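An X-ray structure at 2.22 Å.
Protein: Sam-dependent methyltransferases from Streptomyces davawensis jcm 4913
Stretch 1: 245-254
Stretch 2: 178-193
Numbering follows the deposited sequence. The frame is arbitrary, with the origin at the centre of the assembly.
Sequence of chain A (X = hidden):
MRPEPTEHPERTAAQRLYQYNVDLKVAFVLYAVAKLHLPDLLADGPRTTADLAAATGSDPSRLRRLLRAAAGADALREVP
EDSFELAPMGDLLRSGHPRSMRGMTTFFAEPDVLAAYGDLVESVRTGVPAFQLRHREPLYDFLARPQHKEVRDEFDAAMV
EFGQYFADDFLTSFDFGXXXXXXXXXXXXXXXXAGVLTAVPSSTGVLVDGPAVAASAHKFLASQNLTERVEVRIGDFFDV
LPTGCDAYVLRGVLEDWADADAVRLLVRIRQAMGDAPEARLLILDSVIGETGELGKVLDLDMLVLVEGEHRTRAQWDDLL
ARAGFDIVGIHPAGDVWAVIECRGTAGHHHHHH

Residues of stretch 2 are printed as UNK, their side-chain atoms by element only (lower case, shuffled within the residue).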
# COMPACT_ATOMS: atom_id res chain seq x y z
N CYS A 245 0.95 -44.92 -3.20
CA CYS A 245 1.69 -43.82 -2.60
C CYS A 245 1.32 -43.70 -1.13
O CYS A 245 0.16 -43.91 -0.75
CB CYS A 245 1.41 -42.51 -3.34
SG CYS A 245 1.98 -42.51 -5.06
N ASP A 246 2.30 -43.39 -0.29
CA ASP A 246 2.05 -43.30 1.15
C ASP A 246 1.87 -41.85 1.59
O ASP A 246 1.69 -41.57 2.77
CB ASP A 246 3.19 -43.97 1.93
CG ASP A 246 4.55 -43.44 1.56
OD1 ASP A 246 4.72 -42.97 0.42
OD2 ASP A 246 5.46 -43.49 2.41
N ALA A 247 1.92 -40.94 0.62
CA ALA A 247 1.65 -39.53 0.90
C ALA A 247 0.99 -38.86 -0.30
O ALA A 247 1.56 -38.81 -1.39
CB ALA A 247 2.94 -38.81 1.27
N TYR A 248 -0.22 -38.36 -0.09
CA TYR A 248 -0.95 -37.63 -1.12
C TYR A 248 -1.09 -36.17 -0.73
O TYR A 248 -1.49 -35.85 0.39
CB TYR A 248 -2.33 -38.25 -1.36
CG TYR A 248 -2.28 -39.60 -2.02
CD1 TYR A 248 -1.96 -40.74 -1.30
CD2 TYR A 248 -2.56 -39.74 -3.38
CE1 TYR A 248 -1.90 -41.98 -1.91
CE2 TYR A 248 -2.51 -40.98 -3.99
CZ TYR A 248 -2.19 -42.09 -3.25
OH TYR A 248 -2.14 -43.33 -3.85
N VAL A 249 -0.76 -35.27 -1.66
CA VAL A 249 -0.73 -33.85 -1.36
C VAL A 249 -1.71 -33.05 -2.22
O VAL A 249 -1.70 -33.14 -3.44
CB VAL A 249 0.69 -33.28 -1.56
CG1 VAL A 249 0.72 -31.80 -1.21
CG2 VAL A 249 1.71 -34.06 -0.73
N LEU A 250 -2.58 -32.29 -1.55
CA LEU A 250 -3.53 -31.41 -2.22
C LEU A 250 -3.25 -29.95 -1.88
O LEU A 250 -3.61 -29.48 -0.80
CB LEU A 250 -4.97 -31.76 -1.83
CG LEU A 250 -5.61 -32.96 -2.51
CD1 LEU A 250 -6.91 -33.32 -1.82
CD2 LEU A 250 -5.86 -32.64 -3.98
N ARG A 251 -2.61 -29.23 -2.79
CA ARG A 251 -2.18 -27.86 -2.50
C ARG A 251 -2.96 -26.83 -3.32
O ARG A 251 -2.72 -26.65 -4.51
CB ARG A 251 -0.68 -27.71 -2.75
CG ARG A 251 -0.18 -28.28 -4.07
CD ARG A 251 1.34 -28.20 -4.17
NE ARG A 251 1.79 -27.92 -5.53
CZ ARG A 251 2.03 -26.70 -6.00
NH1 ARG A 251 1.85 -25.63 -5.23
NH2 ARG A 251 2.44 -26.53 -7.25
N GLY A 252 -3.90 -26.16 -2.66
CA GLY A 252 -4.69 -25.12 -3.29
C GLY A 252 -5.53 -25.65 -4.44
O GLY A 252 -5.48 -25.13 -5.55
N VAL A 253 -6.31 -26.69 -4.15
CA VAL A 253 -7.12 -27.34 -5.18
C VAL A 253 -8.60 -27.28 -4.84
O VAL A 253 -9.42 -26.82 -5.64
CB VAL A 253 -6.70 -28.81 -5.36
CG1 VAL A 253 -7.61 -29.50 -6.37
CG2 VAL A 253 -5.24 -28.90 -5.78
N LEU A 254 -8.95 -27.73 -3.64
CA LEU A 254 -10.34 -27.85 -3.22
C LEU A 254 -10.94 -26.50 -2.82
O LEU A 254 -12.09 -26.43 -2.39
CB LEU A 254 -10.45 -28.83 -2.06
CG LEU A 254 -9.68 -30.13 -2.26
CD1 LEU A 254 -9.75 -31.01 -1.02
CD2 LEU A 254 -10.21 -30.87 -3.48
N UNK A 178 9.26 -38.84 6.67
CA UNK A 178 8.78 -40.15 7.08
C UNK A 178 7.90 -40.78 6.00
O UNK A 178 7.22 -41.78 6.25
n UNK A 178 2.53 -38.70 10.00
c UNK A 178 3.72 -39.28 9.95
c UNK A 178 6.18 -39.10 9.81
n UNK A 178 4.83 -38.54 9.87
c UNK A 178 6.71 -39.26 8.39
n UNK A 178 3.81 -40.60 9.97
c UNK A 178 8.02 -40.06 8.41
N UNK A 179 7.92 -40.21 4.81
CA UNK A 179 7.23 -40.79 3.66
C UNK A 179 8.23 -41.05 2.54
O UNK A 179 9.25 -40.36 2.44
c UNK A 179 6.10 -39.88 3.18
c UNK A 179 5.08 -39.59 4.24
c UNK A 179 3.19 -39.04 6.20
c UNK A 179 4.14 -40.54 4.60
c UNK A 179 5.06 -38.36 4.87
c UNK A 179 4.12 -38.08 5.85
c UNK A 179 3.20 -40.27 5.58
N UNK A 180 7.94 -42.03 1.69
CA UNK A 180 8.89 -42.44 0.66
C UNK A 180 8.35 -42.31 -0.75
O UNK A 180 9.09 -42.45 -1.72
c UNK A 180 9.34 -43.90 0.87
o UNK A 180 10.10 -44.32 -0.27
c UNK A 180 8.13 -44.81 1.03
N UNK A 181 7.05 -42.05 -0.87
CA UNK A 181 6.45 -41.87 -2.19
C UNK A 181 5.36 -40.80 -2.16
O UNK A 181 4.30 -40.98 -1.56
c UNK A 181 3.93 -45.31 -6.74
n UNK A 181 3.52 -46.40 -6.10
n UNK A 181 3.63 -45.15 -8.02
c UNK A 181 5.54 -43.15 -4.19
n UNK A 181 4.65 -44.40 -6.10
c UNK A 181 5.04 -44.48 -4.70
c UNK A 181 5.89 -43.19 -2.71
N UNK A 182 5.62 -39.69 -2.84
CA UNK A 182 4.73 -38.55 -2.82
C UNK A 182 3.86 -38.48 -4.07
O UNK A 182 4.31 -38.82 -5.17
c UNK A 182 7.91 -37.14 0.88
c UNK A 182 5.53 -37.26 -2.67
c UNK A 182 6.63 -36.63 0.89
c UNK A 182 5.86 -36.67 -0.26
c UNK A 182 6.37 -37.22 -1.43
c UNK A 182 8.43 -37.68 -0.28
c UNK A 182 7.66 -37.72 -1.42
N UNK A 183 2.62 -38.04 -3.90
CA UNK A 183 1.70 -37.86 -5.01
C UNK A 183 1.13 -36.45 -4.98
O UNK A 183 0.16 -36.18 -4.26
c UNK A 183 0.59 -38.90 -4.96
N UNK A 184 1.73 -35.56 -5.75
CA UNK A 184 1.30 -34.17 -5.79
C UNK A 184 0.14 -33.99 -6.77
O UNK A 184 0.35 -33.91 -7.98
o UNK A 184 3.29 -31.13 -5.48
o UNK A 184 1.11 -31.41 -5.49
c UNK A 184 2.46 -33.26 -6.18
c UNK A 184 2.27 -31.83 -5.68
N UNK A 185 -1.07 -33.94 -6.24
CA UNK A 185 -2.26 -33.77 -7.06
C UNK A 185 -2.50 -32.29 -7.34
O UNK A 185 -2.86 -31.53 -6.44
c UNK A 185 -3.51 -34.37 -6.40
c UNK A 185 -3.22 -35.79 -5.91
c UNK A 185 -2.70 -36.71 -7.00
c UNK A 185 -4.69 -34.36 -7.36
N UNK A 186 -2.30 -31.89 -8.59
CA UNK A 186 -2.42 -30.50 -9.00
C UNK A 186 -1.15 -29.73 -8.68
O UNK A 186 -1.21 -28.55 -8.33
N UNK A 187 -0.01 -30.39 -8.80
CA UNK A 187 1.27 -29.81 -8.42
C UNK A 187 1.93 -28.94 -9.47
O UNK A 187 3.12 -28.63 -9.35
N UNK A 188 1.18 -28.55 -10.50
CA UNK A 188 1.68 -27.65 -11.53
C UNK A 188 2.92 -28.16 -12.25
O UNK A 188 2.91 -29.25 -12.83
N UNK A 189 3.99 -27.37 -12.22
CA UNK A 189 5.23 -27.73 -12.90
C UNK A 189 6.12 -28.61 -12.02
O UNK A 189 7.12 -29.15 -12.49
c UNK A 189 6.45 -25.59 -12.20
c UNK A 189 7.33 -24.45 -12.70
n UNK A 189 8.14 -23.88 -11.63
n UNK A 189 9.76 -22.49 -10.78
n UNK A 189 9.31 -22.47 -13.03
c UNK A 189 9.07 -22.95 -11.82
c UNK A 189 5.99 -26.48 -13.34
N UNK A 190 5.76 -28.74 -10.75
CA UNK A 190 6.47 -29.62 -9.84
C UNK A 190 7.30 -28.92 -8.79
O UNK A 190 8.17 -29.53 -8.17
N UNK A 191 7.02 -27.63 -8.57
CA UNK A 191 7.79 -26.80 -7.65
C UNK A 191 7.81 -27.35 -6.23
O UNK A 191 8.88 -27.58 -5.66
n UNK A 191 8.28 -21.93 -6.89
c UNK A 191 7.44 -22.96 -6.95
o UNK A 191 6.22 -22.81 -7.04
c UNK A 191 8.06 -24.35 -6.90
c UNK A 191 7.23 -25.38 -7.65
N UNK A 192 6.63 -27.57 -5.67
CA UNK A 192 6.53 -28.12 -4.31
C UNK A 192 7.15 -29.51 -4.21
O UNK A 192 7.95 -29.77 -3.32
c UNK A 192 5.06 -28.18 -3.87
c UNK A 192 4.35 -30.12 -2.46
c UNK A 192 4.17 -30.74 -1.23
c UNK A 192 4.52 -30.07 -0.07
c UNK A 192 4.87 -28.84 -2.54
c UNK A 192 5.21 -28.19 -1.37
c UNK A 192 5.04 -28.80 -0.14
N UNK A 193 6.76 -30.38 -5.13
CA UNK A 193 7.28 -31.75 -5.18
C UNK A 193 8.80 -31.77 -5.24
O UNK A 193 9.44 -32.61 -4.60
c UNK A 193 6.49 -34.72 -5.32
c UNK A 193 6.70 -32.48 -6.39
c UNK A 193 7.01 -33.97 -6.53
c UNK A 193 6.41 -34.52 -7.81

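Position 178 carries three carbons, a nitrogen, then a carbon bearing two more nitrogens; the nearest side-chain atom, CB, is 7.4 Å from Asp246 OD2, so the side chain makes no contact. It is Arg178. Position 179 has one carbon followed by a six-carbon ring, whose face lies over Ala247 CB, 28° off the ring normal: Phe179, with its centroid 4.2 Å from Ala247 CB, a CH-pi contact. At 180 one carbon bears an oxygen and a carbon, hence Thr180; its N donates to Asp246 OD2 (3.0 Å, 165°).

Position 181 repeats the guanidinium pattern, here with Cys245 SG over one face: Arg181, its NE 3.4 Å from Cys245 SG. Its backbone N reaches Asp246 OD1 at 2.8 Å, but the 129° angle makes this bond weak. At 182 a carbon leads into another six-carbon ring, on the same sheet face as Ala247, so Phe182; its CD2 lies 3.9 Å from Ala247 CB. Position 183 has a single carbon, 3.6 Å from Tyr248 CD2 when measured from CB, and 3.9 Å from Cys245 SG: Ala183.

Position 184 shows two carbons, the second carrying two oxygens. This carboxylate is Asp184, and its OD2 forms a salt bridge with Arg251 NE at 3.5 Å. At 185 four carbons fork at the first, one arm two carbons long: Ile185, whose CB is 3.8 Å from Leu250 CD2.

Positions 186, 187 and 188 have no side-chain atoms and are Gly186, Gly187 and Gly188. An ideal CB at Gly186 would sit a tight 3.2 Å from Val253 CG2; one at Gly187 would clash with Asp184 CG at 2.5 Å; Gly188 has phi 58°, which favours glycine. Position 189 has three carbons, a nitrogen, then a carbon bearing two more nitrogens; its CA-to-CB bond points away from stretch 1 and nothing there touches it: Arg189. Position 190, again bare, with phi 109°, is Gly190, the N-cap position.

Position 191 has three carbons, the third carrying one oxygen and one nitrogen, an amide: Gln191. Position 192 has one carbon and a six-carbon ring: Phe192, its CE2 3.6 Å from Val249 CG1 and its CB over one face of the Arg251 guanidinium. At 193 four carbons fork at the second; the nearest, a terminal carbon, is 6.7 Å from Val249 CG2, out of contact: Leu193.

The contact rests on parallel strand pairing. Ala183 N donates to Ala247 O (2.8 Å), Ala183 O accepts from Val249 N (2.9 Å, 172°), and Ile185 N donates to Val249 O (3.0 Å). Asp246 secures the strand's start, while Arg251 NH2 donates to Gly187 O (3.0 Å, 165°), tying the glycine-rich loop to the strand's end.

Stretch 2 (178-193) RFTRFADIGGGRGQFL
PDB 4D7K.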